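Local coordinates for protein pollen allergen Phl p 6 (Phleum pratense, PDB 6TRK) that is a grass pollen allergen of the Poa p IX/Phl p VI family, of unestablished function but possibly ribonuclease-like, at residues Asp13-Phe18 / Glu92-Ile97. The protein carries 1 engineered substitution. Numbering follows the deposited sequence. Where two conformers were deposited one is given.
Sequences DVNASF and EALRII. With ZN (zinc ion), chain C.
In the four-helix bundle of this allergen, the first helix (2-23) and the last (82-98) meet where L94 reaches across to V14 and N15. L94 does most of the work: with chi1 at -165° its branch leaves the helix opposite the backbone N, which carries the two methyls toward helix 2-23. CD2 sits over the face of the N15 amide, 3.8 Å from CG and equally far, 4.1 Å, from OD1 and ND2, so the methyl meets the flat of the group rather than either polar atom head-on. The other branch turns to buried V14, CD1 coming to 4.4 Å from CG1 of V14, a loose apolar touch. A branched leucine suits this place because one methyl can serve the valine while the other meets the partly exposed N15. V14, beta-branched and compact, also touches F90, on the same helix as L94, and N48 of helix 30-55. An amide fits N15's border position: its carbons rest on leucine while its nitrogen can reach water. On the far side of the last helix, E92 binds a zinc ion through OE1 at 2.0 Å, with H104 and a water as further ligands. Beside the N15 amide, in one of two R95 conformers, NH2 donates in the guanidinium plane to a water (3.1 Å) that N15 ND2 reaches only weakly (3.5 Å), a doubtful link between the helices.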
# COMPACT_ATOMS: atom_id res chain seq x y z
N ASP A 13 -0.14 9.86 -2.92
CA ASP A 13 -1.26 9.33 -3.70
C ASP A 13 -1.42 7.83 -3.50
O ASP A 13 -2.55 7.32 -3.42
CB ASP A 13 -1.06 9.63 -5.18
CG ASP A 13 -1.42 11.07 -5.55
OD1 ASP A 13 -2.35 11.61 -4.93
OD2 ASP A 13 -0.79 11.63 -6.46
N VAL A 14 -0.32 7.09 -3.42
CA VAL A 14 -0.42 5.65 -3.14
C VAL A 14 -1.09 5.40 -1.81
O VAL A 14 -1.96 4.53 -1.67
CB VAL A 14 1.00 5.02 -3.18
CG1 VAL A 14 0.98 3.60 -2.62
CG2 VAL A 14 1.57 5.00 -4.57
N ASN A 15 -0.73 6.19 -0.79
CA ASN A 15 -1.32 6.00 0.53
C ASN A 15 -2.80 6.34 0.55
O ASN A 15 -3.60 5.60 1.14
CB ASN A 15 -0.52 6.84 1.54
CG ASN A 15 -0.55 6.25 2.92
OD1 ASN A 15 -1.19 5.22 3.19
ND2 ASN A 15 0.18 6.89 3.82
N ALA A 16 -3.20 7.40 -0.12
CA ALA A 16 -4.60 7.79 -0.15
C ALA A 16 -5.45 6.73 -0.86
O ALA A 16 -6.55 6.41 -0.39
CB ALA A 16 -4.74 9.16 -0.84
N SER A 17 -4.95 6.18 -1.97
CA SER A 17 -5.70 5.10 -2.65
C SER A 17 -5.78 3.85 -1.79
O SER A 17 -6.80 3.15 -1.77
CB SER A 17 -5.03 4.79 -3.97
OG SER A 17 -5.12 5.86 -4.87
N PHE A 18 -4.66 3.52 -1.10
CA PHE A 18 -4.66 2.40 -0.16
C PHE A 18 -5.71 2.59 0.94
O PHE A 18 -6.46 1.67 1.26
CB PHE A 18 -3.22 2.25 0.38
CG PHE A 18 -3.08 1.37 1.58
CD1 PHE A 18 -3.29 0.01 1.51
CD2 PHE A 18 -2.64 1.92 2.80
CE1 PHE A 18 -3.09 -0.80 2.65
CE2 PHE A 18 -2.45 1.11 3.94
CZ PHE A 18 -2.67 -0.24 3.86
N GLU A 92 3.69 -0.21 6.86
CA GLU A 92 5.04 -0.11 7.41
C GLU A 92 6.09 0.02 6.31
O GLU A 92 7.03 0.83 6.41
CB GLU A 92 5.37 -1.30 8.34
CG GLU A 92 4.64 -1.22 9.69
CD GLU A 92 5.12 -2.12 10.76
OE1 GLU A 92 4.54 -2.02 11.87
OE2 GLU A 92 6.03 -2.95 10.54
N ALA A 93 5.97 -0.78 5.25
CA ALA A 93 6.97 -0.70 4.19
C ALA A 93 6.92 0.64 3.46
O ALA A 93 7.95 1.18 3.08
CB ALA A 93 6.78 -1.87 3.23
N LEU A 94 5.72 1.23 3.32
CA LEU A 94 5.63 2.54 2.69
C LEU A 94 6.33 3.60 3.54
O LEU A 94 6.99 4.49 3.00
CB LEU A 94 4.16 2.89 2.45
CG LEU A 94 3.94 4.07 1.48
CD1 LEU A 94 4.41 3.75 0.06
CD2 LEU A 94 2.44 4.49 1.43
N ARG A 95 6.22 3.51 4.86
CA ARG A 95 6.95 4.45 5.70
C ARG A 95 8.45 4.22 5.63
O ARG A 95 9.23 5.18 5.69
CB ARG A 95 6.42 4.36 7.14
CG ARG A 95 5.04 5.01 7.29
CD ARG A 95 4.60 5.22 8.76
NE ARG A 95 4.17 3.98 9.40
CZ ARG A 95 2.91 3.52 9.40
NH1 ARG A 95 2.64 2.38 10.03
NH2 ARG A 95 1.93 4.17 8.80
N ILE A 96 8.89 2.98 5.46
CA ILE A 96 10.31 2.72 5.34
C ILE A 96 10.86 3.36 4.06
O ILE A 96 11.88 4.06 4.10
CB ILE A 96 10.59 1.22 5.44
CG1 ILE A 96 10.32 0.74 6.87
CG2 ILE A 96 12.01 0.90 5.02
CD1 ILE A 96 10.25 -0.73 7.03
N ILE A 97 10.21 3.12 2.91
CA ILE A 97 10.76 3.70 1.69
C ILE A 97 10.62 5.22 1.68
O ILE A 97 11.40 5.90 0.99
CB ILE A 97 10.16 3.07 0.41
CG1 ILE A 97 8.73 3.51 0.16
CG2 ILE A 97 10.24 1.55 0.48
CD1 ILE A 97 8.26 3.30 -1.28
ZN ZN C . 5.20 -3.03 13.43
O HOH W 1 2.00 6.47 6.76
O HOH W 2 4.43 -4.86 13.47